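Local atomic coordinates of PA1221 (Pseudomonas aeruginosa, PDB entry 4DG8), a protein that belongs to the ANL clan of AMP-binding enzymes, also carries a phosphopantetheine attachment site, and holds adenosine monophosphate in this crystal. Residues A31-M36 with V53-L58; L105-K110 with R126-C131; Q247-R252 with G276-L281; T260-N265 with V451-G456; Q372-R375 with A379-R382. One frame throughout, in Å; residues are numbered along the deposited sequence.

In the fold
Contacts 1, 2 and 3 and the first segments of contacts 4 and 5 belong to the part of the chain that is related to AMP-binding enzymes. Contacts 2 and 5 reach the same seven-stranded mixed sheet, their nearest atoms about 9 Å apart. Contacts 3 and 4 touch directly, L281 CD2 lying 3.9 Å from F264 CE1, where helix 261-270 packs against strand 280-284. Contact 1 touches none of the others; its nearest atoms are about 11 Å from those of contacts 2 and 3. Contact 5 is nested in the long loop closed by contact 4. The bound AMP is about 9 Å from the side chain of Y374 in contact 5 and about 12 Å from that of S262 in contact 4.

Contact 1. Residues A31-M36 with V53-L58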
# COMPACT_ATOMS: atom_id res chain seq x y z
N ALA A 31 13.68 -3.36 -17.12
CA ALA A 31 15.12 -3.30 -17.35
C ALA A 31 15.92 -3.79 -16.12
O ALA A 31 16.83 -4.61 -16.23
CB ALA A 31 15.55 -1.89 -17.77
N ARG A 32 15.54 -3.33 -14.93
CA ARG A 32 16.25 -3.73 -13.72
C ARG A 32 16.06 -5.22 -13.44
O ARG A 32 17.03 -5.95 -13.17
CB ARG A 32 15.80 -2.89 -12.54
CG ARG A 32 16.40 -3.32 -11.21
CD ARG A 32 17.89 -3.08 -11.15
NE ARG A 32 18.41 -3.59 -9.88
CZ ARG A 32 19.66 -3.44 -9.44
NH1 ARG A 32 20.55 -2.77 -10.18
NH2 ARG A 32 20.02 -3.96 -8.27
N PHE A 33 14.81 -5.67 -13.53
CA PHE A 33 14.56 -7.09 -13.39
C PHE A 33 15.39 -7.90 -14.39
O PHE A 33 15.92 -8.95 -14.03
CB PHE A 33 13.07 -7.47 -13.51
CG PHE A 33 12.84 -8.94 -13.33
CD1 PHE A 33 12.65 -9.47 -12.06
CD2 PHE A 33 12.92 -9.80 -14.40
CE1 PHE A 33 12.49 -10.85 -11.88
CE2 PHE A 33 12.77 -11.18 -14.24
CZ PHE A 33 12.54 -11.71 -12.98
N SER A 34 15.49 -7.43 -15.62
CA SER A 34 16.23 -8.17 -16.62
C SER A 34 17.70 -8.26 -16.24
O SER A 34 18.36 -9.29 -16.46
CB SER A 34 16.07 -7.53 -18.00
OG SER A 34 14.77 -7.80 -18.51
N GLU A 35 18.22 -7.16 -15.69
CA GLU A 35 19.60 -7.12 -15.24
C GLU A 35 19.83 -8.21 -14.17
O GLU A 35 20.77 -9.01 -14.24
CB GLU A 35 19.92 -5.73 -14.69
CG GLU A 35 21.34 -5.55 -14.18
CD GLU A 35 21.58 -4.21 -13.49
OE1 GLU A 35 20.67 -3.35 -13.49
OE2 GLU A 35 22.69 -4.02 -12.93
N MET A 36 18.93 -8.24 -13.19
CA MET A 36 19.00 -9.22 -12.11
C MET A 36 18.90 -10.65 -12.63
O MET A 36 19.63 -11.53 -12.17
CB MET A 36 17.90 -8.97 -11.06
CG MET A 36 18.04 -7.66 -10.28
SD MET A 36 19.54 -7.57 -9.27
CE MET A 36 20.68 -6.75 -10.39
N VAL A 53 11.00 -20.96 -7.45
CA VAL A 53 11.12 -20.61 -8.85
C VAL A 53 12.36 -19.71 -8.94
O VAL A 53 12.48 -18.77 -8.15
CB VAL A 53 9.85 -19.83 -9.35
CG1 VAL A 53 10.08 -19.20 -10.70
CG2 VAL A 53 8.62 -20.74 -9.40
N ASP A 54 13.27 -19.97 -9.87
CA ASP A 54 14.43 -19.07 -9.98
C ASP A 54 14.21 -17.94 -11.00
O ASP A 54 13.19 -17.91 -11.70
CB ASP A 54 15.76 -19.85 -10.19
CG ASP A 54 15.88 -20.51 -11.57
OD1 ASP A 54 15.27 -20.04 -12.54
OD2 ASP A 54 16.64 -21.49 -11.69
N TYR A 55 15.15 -17.02 -11.08
CA TYR A 55 15.00 -15.84 -11.92
C TYR A 55 14.73 -16.20 -13.37
O TYR A 55 13.77 -15.70 -13.95
CB TYR A 55 16.19 -14.89 -11.78
CG TYR A 55 16.01 -13.95 -10.61
CD1 TYR A 55 16.31 -14.37 -9.31
CD2 TYR A 55 15.50 -12.66 -10.79
CE1 TYR A 55 16.12 -13.52 -8.22
CE2 TYR A 55 15.32 -11.80 -9.69
CZ TYR A 55 15.62 -12.24 -8.42
OH TYR A 55 15.44 -11.42 -7.34
N ARG A 56 15.55 -17.06 -13.96
CA ARG A 56 15.33 -17.48 -15.34
C ARG A 56 13.93 -18.09 -15.55
O ARG A 56 13.25 -17.74 -16.50
CB ARG A 56 16.44 -18.42 -15.83
CG ARG A 56 16.41 -18.74 -17.33
N GLN A 57 13.50 -19.00 -14.68
CA GLN A 57 12.17 -19.57 -14.84
C GLN A 57 11.09 -18.49 -14.76
O GLN A 57 10.13 -18.50 -15.53
CB GLN A 57 11.90 -20.66 -13.80
CG GLN A 57 13.03 -21.65 -13.69
CD GLN A 57 12.84 -22.66 -12.57
OE1 GLN A 57 12.70 -22.30 -11.39
NE2 GLN A 57 12.84 -23.95 -12.93
N LEU A 58 11.25 -17.55 -13.82
CA LEU A 58 10.30 -16.46 -13.65
C LEU A 58 10.21 -15.63 -14.93
O LEU A 58 9.12 -15.38 -15.43
CB LEU A 58 10.66 -15.57 -12.45
CG LEU A 58 9.66 -14.43 -12.20
CD1 LEU A 58 8.22 -14.96 -12.23
CD2 LEU A 58 9.94 -13.66 -10.92
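A small buried apolar cluster, made by F33 and M36 of helix 29-39 with Y55 and L58 of helix 55-72, joins the two helices near the N-terminal end of the latter. F33 reaches into it with the far end of its ring: CE1 lies 3.7 Å from Y55 CD2 and equally near Y55 CE2, while CZ is 3.8 Å from L58 CD2. The two rings are turned by only 29° against each other but slid apart, with centroids separated by 5.5 Å, so they barely overlap. The F33 ring gets there because CG is anti to the backbone N (chi1 -179°), which carries it off the helix toward its partners. M36 contributes its root, CB standing 4.1 Å from Y55 CE2. Its chain then bends away, and the terminal CE rests 3.5 Å above the plane of the R32 guanidinium. On the other side, the start of helix 55-72 is closed by a capping box: Q57 N donates to D54 OD1 at 3.0 Å, almost straight, and D54 N returns the bond to Q57 OE1 at 2.8 Å, in the carbonyl plane and on a lone pair. The pair of bonds fixes the first turn, from which Y55 and L58 both project toward F33. The hydroxyl of Y55 passes beyond the apolar patch to the carbonyl of G230, and L226 of helix 217-226 packs on both F33 and L58. D54 OD2 has a further partner in H42 ND1.

Contact 2. Residues L105-K110 with R126-C131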
# COMPACT_ATOMS: atom_id res chain seq x y z
N LEU A 105 -3.63 -3.83 -11.83
CA LEU A 105 -4.60 -3.39 -10.83
C LEU A 105 -5.10 -4.60 -10.06
O LEU A 105 -5.52 -5.60 -10.67
CB LEU A 105 -5.79 -2.77 -11.57
CG LEU A 105 -7.05 -2.53 -10.77
CD1 LEU A 105 -6.81 -1.48 -9.68
CD2 LEU A 105 -8.17 -2.10 -11.73
N TYR A 106 -5.10 -4.53 -8.73
CA TYR A 106 -5.72 -5.60 -7.96
C TYR A 106 -7.25 -5.58 -8.05
O TYR A 106 -7.88 -4.54 -7.86
CB TYR A 106 -5.28 -5.66 -6.49
CG TYR A 106 -5.66 -7.01 -5.90
CD1 TYR A 106 -5.15 -8.19 -6.46
CD2 TYR A 106 -6.56 -7.12 -4.85
CE1 TYR A 106 -5.49 -9.44 -5.98
CE2 TYR A 106 -6.93 -8.39 -4.35
CZ TYR A 106 -6.39 -9.54 -4.93
OH TYR A 106 -6.72 -10.79 -4.47
N ILE A 107 -7.84 -6.73 -8.31
CA ILE A 107 -9.29 -6.85 -8.29
C ILE A 107 -9.68 -8.00 -7.37
O ILE A 107 -9.27 -9.14 -7.59
CB ILE A 107 -9.87 -7.10 -9.70
CG1 ILE A 107 -9.60 -5.91 -10.63
CG2 ILE A 107 -11.38 -7.36 -9.62
CD1 ILE A 107 -10.37 -4.64 -10.24
N ASP A 108 -10.45 -7.70 -6.33
CA ASP A 108 -10.89 -8.74 -5.43
C ASP A 108 -12.27 -9.21 -5.88
O ASP A 108 -13.28 -8.54 -5.64
CB ASP A 108 -10.94 -8.19 -4.00
CG ASP A 108 -11.34 -9.23 -2.98
OD1 ASP A 108 -11.83 -10.30 -3.38
OD2 ASP A 108 -11.19 -8.96 -1.77
N LEU A 109 -12.31 -10.40 -6.47
CA LEU A 109 -13.53 -10.94 -7.07
C LEU A 109 -14.58 -11.33 -6.02
O LEU A 109 -15.72 -11.62 -6.36
CB LEU A 109 -13.21 -12.09 -8.04
CG LEU A 109 -12.58 -11.64 -9.38
CD1 LEU A 109 -12.15 -12.80 -10.25
CD2 LEU A 109 -13.54 -10.75 -10.16
N LYS A 110 -14.20 -11.29 -4.75
CA LYS A 110 -15.14 -11.54 -3.67
C LYS A 110 -15.85 -10.26 -3.21
O LYS A 110 -16.72 -10.32 -2.36
CB LYS A 110 -14.46 -12.24 -2.50
CG LYS A 110 -13.94 -13.63 -2.81
N ARG A 126 -9.13 -3.64 -18.93
CA ARG A 126 -9.62 -4.36 -20.11
C ARG A 126 -9.89 -5.83 -19.85
O ARG A 126 -10.71 -6.44 -20.50
CB ARG A 126 -8.65 -4.19 -21.28
CG ARG A 126 -8.21 -2.74 -21.55
CD ARG A 126 -9.32 -1.89 -22.15
NE ARG A 126 -9.63 -2.29 -23.52
CZ ARG A 126 -8.89 -1.99 -24.59
NH1 ARG A 126 -7.79 -1.27 -24.45
NH2 ARG A 126 -9.27 -2.41 -25.79
N LEU A 127 -9.11 -6.42 -18.95
CA LEU A 127 -9.13 -7.85 -18.75
C LEU A 127 -8.61 -8.16 -17.35
O LEU A 127 -7.73 -7.45 -16.83
CB LEU A 127 -8.23 -8.50 -19.82
CG LEU A 127 -8.00 -10.01 -19.70
CD1 LEU A 127 -9.35 -10.72 -19.73
CD2 LEU A 127 -7.10 -10.51 -20.82
N ILE A 128 -9.12 -9.22 -16.73
CA ILE A 128 -8.66 -9.58 -15.41
C ILE A 128 -8.06 -10.98 -15.44
O ILE A 128 -8.71 -11.94 -15.86
CB ILE A 128 -9.80 -9.53 -14.37
CG1 ILE A 128 -10.37 -8.11 -14.23
CG2 ILE A 128 -9.32 -10.07 -13.00
CD1 ILE A 128 -11.66 -8.04 -13.43
N LEU A 129 -6.82 -11.09 -14.96
CA LEU A 129 -6.15 -12.39 -14.96
C LEU A 129 -6.50 -13.10 -13.67
O LEU A 129 -6.07 -12.68 -12.61
CB LEU A 129 -4.64 -12.18 -15.04
CG LEU A 129 -4.16 -11.55 -16.34
CD1 LEU A 129 -2.65 -11.36 -16.32
CD2 LEU A 129 -4.59 -12.44 -17.51
N ASP A 130 -7.26 -14.19 -13.76
CA ASP A 130 -7.74 -14.86 -12.57
C ASP A 130 -6.73 -15.92 -12.17
O ASP A 130 -6.53 -16.88 -12.91
CB ASP A 130 -9.10 -15.53 -12.86
CG ASP A 130 -9.72 -16.16 -11.61
OD1 ASP A 130 -9.01 -16.36 -10.61
OD2 ASP A 130 -10.93 -16.45 -11.63
N CYS A 131 -6.07 -15.73 -11.03
CA CYS A 131 -5.06 -16.69 -10.57
C CYS A 131 -5.56 -17.66 -9.52
O CYS A 131 -4.79 -18.48 -9.05
CB CYS A 131 -3.81 -15.98 -10.03
SG CYS A 131 -2.96 -15.00 -11.25
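I107, just past strand 103-106, meets I128 of strand 125-130; the two parallel strands are connected through helix 113-123 in a beta-alpha-beta crossover. Strand 79-83 runs between them in the sheet, so the contact spans a neighbouring strand and is made by side chains alone; the CA atoms of I107 and I128 are 7.7 Å apart. The end of I128 does the touching: CD1 is 3.9 Å from I107 CG2 and 4.1 Å from I107 CG1, approaching the fork of the other isoleucine with the two side chains at about a right angle. I128 reaches this far because its CG1 branch runs on extended (chi2 169°), whereas the corresponding branch of I107 is folded. One step along, L109 CD1 lies 4.1 Å from D130 OD2, an apolar methyl beside a carboxylate oxygen and nothing stronger. The other oxygen of D130 is bonded to the hydroxyl of S132. In the next shell, Y83 of the intervening strand packs on both L109 and D130, and C143 of the outer strand 143-145 packs on L109 and I128. Backbone bonds from I107 to V82 and from L127 to G81 tie both segments to that intervening strand. Beyond the end of strand 103-106 the chain turns toward helix 113-123, and D108 O accepts from N116 ND2 of that helix. The turn itself is an Asx turn: K110 N donates to D108 OD1 at 2.9 Å, arriving 36° out of the carboxylate plane.

Contact 3. Residues Q247-R252 with G276-L281; sequences QLIGER and GGLRQL
I249 of helix 242-250 carries this contact, fitting its two branches against G276, G277 and L278 in the loop that leads into strand 280-284. Its CD1 reaches L278, with 3.7 Å to L278 CG and 3.9 Å to L278 CD2, and the two side chains cross at about a right angle. Both methyls close on the same carbonyl oxygen: I249 CD1 and I249 CG2 each lie 3.6 Å from G276 O, and CG2 is also 4.0 Å from G277 CA. With CG1 anti to the carbonyl carbon (chi1 -65°), the longer branch of I249 is turned toward L278. G277, with a positive phi of 99°, has a conformation that suits glycine, and its bare CA lets the isoleucine methyl sit close over the main chain. L278 turns its end toward the helix while also packing on A257 of strand 256-260, the parallel neighbour of strand 280-284 in the mixed sheet of the AMP-binding fold. The contact therefore ties helix 242-250 to the loop just before strand 280-284. On the helix itself, Q247 NE2 donates to E251 OE2 at 3.2 Å, one turn on, meeting the syn side of the carboxylate but 32° out of its plane. Farther along, R252 makes a salt bridge with D236. Cohesion across the interface thus rests on apolar contact between I249 and L278 and on the van der Waals approach of both I249 methyls to G276 O, without a hydrogen bond between the segments.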
# COMPACT_ATOMS: atom_id res chain seq x y z
N GLN A 247 7.02 -19.64 11.04
CA GLN A 247 7.20 -20.66 10.01
C GLN A 247 7.86 -20.08 8.78
O GLN A 247 8.77 -20.68 8.20
CB GLN A 247 5.85 -21.21 9.57
CG GLN A 247 5.59 -22.62 10.01
CD GLN A 247 4.30 -23.14 9.44
OE1 GLN A 247 3.22 -22.60 9.73
NE2 GLN A 247 4.38 -24.16 8.60
N LEU A 248 7.39 -18.91 8.39
CA LEU A 248 7.88 -18.27 7.18
C LEU A 248 9.35 -17.88 7.31
O LEU A 248 10.10 -17.95 6.34
CB LEU A 248 7.00 -17.06 6.82
CG LEU A 248 5.60 -17.46 6.31
CD1 LEU A 248 4.64 -16.27 6.22
CD2 LEU A 248 5.72 -18.21 4.98
N ILE A 249 9.77 -17.47 8.51
CA ILE A 249 11.18 -17.20 8.76
C ILE A 249 11.98 -18.51 8.86
O ILE A 249 12.97 -18.70 8.17
CB ILE A 249 11.37 -16.38 10.05
CG1 ILE A 249 10.75 -14.99 9.88
CG2 ILE A 249 12.86 -16.33 10.43
CD1 ILE A 249 10.62 -14.21 11.19
N GLY A 250 11.52 -19.42 9.71
CA GLY A 250 12.26 -20.63 10.01
C GLY A 250 12.28 -21.66 8.89
O GLY A 250 13.31 -22.25 8.61
N GLU A 251 11.12 -21.89 8.27
CA GLU A 251 11.05 -22.86 7.18
C GLU A 251 11.46 -22.30 5.83
O GLU A 251 12.02 -23.01 5.00
CB GLU A 251 9.66 -23.49 7.09
CG GLU A 251 9.29 -24.26 8.33
CD GLU A 251 7.86 -24.75 8.32
OE1 GLU A 251 7.26 -24.81 7.22
OE2 GLU A 251 7.34 -25.06 9.42
N ARG A 252 11.10 -21.06 5.58
CA ARG A 252 11.41 -20.45 4.28
C ARG A 252 12.53 -19.41 4.19
O ARG A 252 12.85 -18.96 3.09
CB ARG A 252 10.13 -19.98 3.62
CG ARG A 252 9.18 -21.15 3.54
CD ARG A 252 7.91 -20.75 2.93
NE ARG A 252 6.93 -21.81 3.01
CZ ARG A 252 5.71 -21.68 2.51
NH1 ARG A 252 5.37 -20.56 1.91
NH2 ARG A 252 4.84 -22.67 2.61
N GLY A 276 12.22 -13.06 15.68
CA GLY A 276 13.58 -13.59 15.65
C GLY A 276 13.96 -14.12 14.28
O GLY A 276 13.20 -14.87 13.66
N GLY A 277 15.14 -13.73 13.78
CA GLY A 277 15.55 -14.16 12.45
C GLY A 277 15.32 -13.11 11.36
O GLY A 277 15.87 -13.23 10.27
N LEU A 278 14.51 -12.09 11.65
CA LEU A 278 14.41 -10.93 10.74
C LEU A 278 15.65 -10.06 10.83
O LEU A 278 16.12 -9.73 11.92
CB LEU A 278 13.16 -10.09 11.04
CG LEU A 278 11.81 -10.71 10.69
CD1 LEU A 278 10.67 -9.74 11.04
CD2 LEU A 278 11.77 -11.10 9.21
N ARG A 279 16.23 -9.74 9.67
CA ARG A 279 17.38 -8.83 9.60
C ARG A 279 16.93 -7.37 9.54
O ARG A 279 17.50 -6.49 10.20
CB ARG A 279 18.31 -9.21 8.44
CG ARG A 279 19.20 -10.44 8.72
CD ARG A 279 20.28 -10.66 7.64
NE ARG A 279 21.40 -11.37 8.25
CZ ARG A 279 22.63 -10.89 8.35
NH1 ARG A 279 22.95 -9.72 7.83
NH2 ARG A 279 23.56 -11.62 8.95
N GLN A 280 15.91 -7.10 8.74
CA GLN A 280 15.33 -5.76 8.67
C GLN A 280 13.80 -5.85 8.66
O GLN A 280 13.20 -6.63 7.91
CB GLN A 280 15.88 -4.97 7.46
CG GLN A 280 15.67 -5.68 6.12
CD GLN A 280 16.58 -5.21 4.97
OE1 GLN A 280 17.46 -4.36 5.14
NE2 GLN A 280 16.34 -5.77 3.78
N LEU A 281 13.20 -5.06 9.54
CA LEU A 281 11.76 -4.98 9.71
C LEU A 281 11.35 -3.52 9.52
O LEU A 281 11.84 -2.62 10.21
CB LEU A 281 11.38 -5.46 11.12
CG LEU A 281 9.91 -5.42 11.53
CD1 LEU A 281 8.99 -6.00 10.44
CD2 LEU A 281 9.69 -6.13 12.84

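Contact 4. Residues T260-N265 with V451-G456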
# COMPACT_ATOMS: atom_id res chain seq x y z
N THR A 260 2.60 -3.62 9.07
CA THR A 260 1.93 -2.40 9.43
C THR A 260 1.87 -2.25 10.96
O THR A 260 1.91 -3.25 11.70
CB THR A 260 0.52 -2.29 8.81
OG1 THR A 260 0.08 -0.94 8.94
CG2 THR A 260 -0.46 -3.21 9.53
N ALA A 261 1.82 -1.01 11.41
CA ALA A 261 1.93 -0.69 12.84
C ALA A 261 1.05 -1.56 13.74
O ALA A 261 1.54 -2.12 14.71
CB ALA A 261 1.60 0.77 13.07
N SER A 262 -0.23 -1.69 13.43
CA SER A 262 -1.13 -2.41 14.36
C SER A 262 -0.80 -3.90 14.36
O SER A 262 -0.86 -4.54 15.41
CB SER A 262 -2.61 -2.09 14.09
OG SER A 262 -3.00 -2.53 12.80
N LEU A 263 -0.37 -4.44 13.21
CA LEU A 263 0.05 -5.85 13.16
C LEU A 263 1.35 -6.07 13.94
O LEU A 263 1.49 -7.04 14.70
CB LEU A 263 0.22 -6.32 11.70
CG LEU A 263 0.62 -7.80 11.51
CD1 LEU A 263 -0.30 -8.78 12.29
CD2 LEU A 263 0.71 -8.20 10.03
N PHE A 264 2.30 -5.16 13.74
CA PHE A 264 3.52 -5.12 14.53
C PHE A 264 3.16 -5.14 16.03
O PHE A 264 3.62 -5.99 16.77
CB PHE A 264 4.33 -3.86 14.16
CG PHE A 264 5.54 -3.62 15.01
CD1 PHE A 264 6.76 -4.22 14.70
CD2 PHE A 264 5.47 -2.78 16.11
CE1 PHE A 264 7.88 -3.98 15.48
CE2 PHE A 264 6.58 -2.54 16.89
CZ PHE A 264 7.79 -3.13 16.57
N ASN A 265 2.31 -4.22 16.46
CA ASN A 265 1.96 -4.11 17.87
C ASN A 265 1.38 -5.42 18.43
O ASN A 265 1.74 -5.86 19.52
CB ASN A 265 0.96 -2.97 18.08
CG ASN A 265 1.55 -1.63 17.76
OD1 ASN A 265 2.77 -1.51 17.63
ND2 ASN A 265 0.71 -0.60 17.65
N VAL A 451 -14.45 4.04 15.57
CA VAL A 451 -13.45 3.00 15.34
C VAL A 451 -12.97 2.42 16.66
O VAL A 451 -12.79 3.15 17.64
CB VAL A 451 -12.24 3.53 14.53
CG1 VAL A 451 -11.22 2.41 14.31
CG2 VAL A 451 -12.69 4.11 13.19
N ARG A 452 -12.78 1.10 16.70
CA ARG A 452 -12.22 0.45 17.89
C ARG A 452 -11.25 -0.63 17.46
O ARG A 452 -11.18 -0.96 16.28
CB ARG A 452 -13.33 -0.14 18.78
CG ARG A 452 -14.00 -1.38 18.19
CD ARG A 452 -15.13 -1.88 19.08
NE ARG A 452 -15.74 -3.09 18.53
CZ ARG A 452 -16.80 -3.69 19.04
NH1 ARG A 452 -17.39 -3.20 20.13
NH2 ARG A 452 -17.29 -4.79 18.48
N GLU A 453 -10.47 -1.17 18.38
CA GLU A 453 -9.56 -2.23 17.97
C GLU A 453 -9.77 -3.55 18.71
O GLU A 453 -9.68 -3.61 19.94
CB GLU A 453 -8.10 -1.77 18.02
CG GLU A 453 -7.14 -2.69 17.27
CD GLU A 453 -6.03 -1.93 16.56
OE1 GLU A 453 -6.33 -0.89 15.92
OE2 GLU A 453 -4.87 -2.38 16.63
N ARG A 454 -10.05 -4.59 17.94
CA ARG A 454 -10.14 -5.95 18.48
C ARG A 454 -9.01 -6.74 17.85
O ARG A 454 -8.88 -6.79 16.63
CB ARG A 454 -11.49 -6.59 18.16
CG ARG A 454 -12.69 -5.87 18.77
CD ARG A 454 -12.61 -5.93 20.28
NE ARG A 454 -13.49 -4.98 20.95
CZ ARG A 454 -14.75 -5.24 21.28
NH1 ARG A 454 -15.30 -6.41 20.97
NH2 ARG A 454 -15.47 -4.32 21.91
N ASN A 455 -8.17 -7.33 18.70
CA ASN A 455 -6.95 -7.98 18.24
C ASN A 455 -6.12 -6.98 17.44
O ASN A 455 -5.87 -5.86 17.90
CB ASN A 455 -7.29 -9.22 17.42
CG ASN A 455 -8.30 -10.12 18.12
OD1 ASN A 455 -9.51 -9.99 17.91
ND2 ASN A 455 -7.81 -11.02 18.96
N GLY A 456 -5.71 -7.36 16.24
CA GLY A 456 -4.94 -6.45 15.41
C GLY A 456 -5.77 -5.69 14.39
O GLY A 456 -5.24 -5.09 13.46
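S262 and E453 point at each other at the protein surface: both side chains set out toward the opposite segment, and the carboxylate oxygen OE2 of E453 comes 3.4 Å from S262 CB. The glutamate end is poorly ordered, so this approach should be read as approximate. The hydroxyl of S262 turns instead toward G456, with OG 3.5 Å from G456 O. That is a long, weak hydrogen bond, and not a settled one, because the single proton has another acceptor within reach. It is set by a chi1 of 63°, which places OG between the backbone N and the carbonyl carbon of its own residue. The two segments come from distant parts of the chain: S262 is on the first turn of helix 261-270, whereas E453 and G456 belong to the beta hairpin of strands 444-454 and 457-466. N455 and G456 occupy the corner of the hairpin with backbone angles near those of a type II' turn. As in other ANL enzymes, the C-terminal part probably moves as a unit against the larger N-terminal part, and a light contact of this kind is compatible with that. Within the hairpin, R452 NE donates to Q459 OE1 of the partner strand. On the helix side, T260 OG1 is hydrogen-bonded to G284 O.

Contact 5. Residues Q372-R375 with A379-R382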
# COMPACT_ATOMS: atom_id res chain seq x y z
N GLN A 372 1.72 9.67 -11.52
CA GLN A 372 1.30 10.45 -12.68
C GLN A 372 0.10 11.31 -12.29
O GLN A 372 -0.04 12.45 -12.74
CB GLN A 372 0.96 9.52 -13.84
CG GLN A 372 0.42 10.23 -15.07
CD GLN A 372 -0.25 9.28 -16.05
OE1 GLN A 372 -1.36 8.80 -15.82
NE2 GLN A 372 0.44 9.00 -17.16
N GLY A 373 -0.77 10.75 -11.44
CA GLY A 373 -1.92 11.50 -10.95
C GLY A 373 -3.10 10.59 -10.66
O GLY A 373 -2.93 9.38 -10.54
N TYR A 374 -4.29 11.17 -10.55
CA TYR A 374 -5.47 10.34 -10.34
C TYR A 374 -6.00 10.02 -11.70
O TYR A 374 -6.52 10.89 -12.40
CB TYR A 374 -6.52 11.08 -9.52
CG TYR A 374 -6.02 11.44 -8.16
CD1 TYR A 374 -5.80 10.46 -7.19
CD2 TYR A 374 -5.74 12.76 -7.83
CE1 TYR A 374 -5.31 10.78 -5.94
CE2 TYR A 374 -5.25 13.10 -6.58
CZ TYR A 374 -5.04 12.10 -5.64
OH TYR A 374 -4.57 12.44 -4.40
N ARG A 375 -5.88 8.76 -12.08
CA ARG A 375 -6.12 8.34 -13.45
C ARG A 375 -7.53 8.72 -13.87
O ARG A 375 -7.78 9.08 -15.03
CB ARG A 375 -5.90 6.83 -13.57
CG ARG A 375 -5.91 6.30 -14.99
CD ARG A 375 -4.62 6.66 -15.74
NE ARG A 375 -4.63 5.95 -17.01
CZ ARG A 375 -3.73 6.07 -17.98
NH1 ARG A 375 -2.68 6.87 -17.84
NH2 ARG A 375 -3.88 5.35 -19.09
N ALA A 379 -9.35 17.00 -12.57
CA ALA A 379 -9.44 18.19 -11.72
C ALA A 379 -8.68 17.98 -10.44
O ALA A 379 -7.91 18.84 -10.00
CB ALA A 379 -10.89 18.52 -11.42
N ARG A 380 -8.88 16.82 -9.83
CA ARG A 380 -8.19 16.50 -8.60
C ARG A 380 -6.69 16.36 -8.82
O ARG A 380 -5.91 16.67 -7.92
CB ARG A 380 -8.75 15.22 -7.99
CG ARG A 380 -8.17 14.88 -6.63
CD ARG A 380 -8.98 13.77 -5.98
NE ARG A 380 -10.41 14.06 -6.05
CZ ARG A 380 -11.10 14.69 -5.11
NH1 ARG A 380 -10.49 15.09 -4.00
NH2 ARG A 380 -12.40 14.90 -5.26
N THR A 381 -6.28 15.88 -9.99
CA THR A 381 -4.85 15.78 -10.26
C THR A 381 -4.26 17.19 -10.30
O THR A 381 -3.27 17.47 -9.61
CB THR A 381 -4.54 15.04 -11.59
OG1 THR A 381 -4.96 13.67 -11.49
CG2 THR A 381 -3.02 15.08 -11.89
N ARG A 382 -4.89 18.06 -11.08
CA ARG A 382 -4.49 19.47 -11.21
C ARG A 382 -4.44 20.20 -9.88
O ARG A 382 -3.58 21.06 -9.67
CB ARG A 382 -5.41 20.22 -12.17
CG ARG A 382 -5.10 19.96 -13.63
CD ARG A 382 -6.23 20.39 -14.52
NE ARG A 382 -6.59 21.79 -14.30
CZ ARG A 382 -5.90 22.82 -14.77
NH1 ARG A 382 -4.80 22.61 -15.48
NH2 ARG A 382 -6.31 24.06 -14.53
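T381 OG1 is held from two directions: Y374 N donates to it at 2.8 Å with an N-H...O angle of 150°, and the same hydroxyl is hydrogen-bonded to the carbonyl of D377, one helical turn earlier. With chi1 at -65°, OG1 lies beside its own backbone N and faces the strand, while CG2 lies against the preceding residue, 3.9 Å from G373 CA. Next to it, R380 lays its aliphatic chain against the tyrosine ring. CG is 3.4 Å from Y374 CE2, and CD sits over one face, 4.1 Å from the ring centroid, in a CH-pi contact. These contacts join the short, weakly bonded strand 373-374, the outermost of the seven-stranded mixed sheet, to helix 378-384, which follows it after a short turn. The R380 chain bends at chi3, the guanidinium stands at 77° to the ring, and NE makes a salt bridge with D377. Y374 OH in turn is hydrogen-bonded to E313 OE2. Across the two ends of the strand, R375 NH1 donates to Q372 OE1 at 3.1 Å, in the carbonyl plane and on a lone pair.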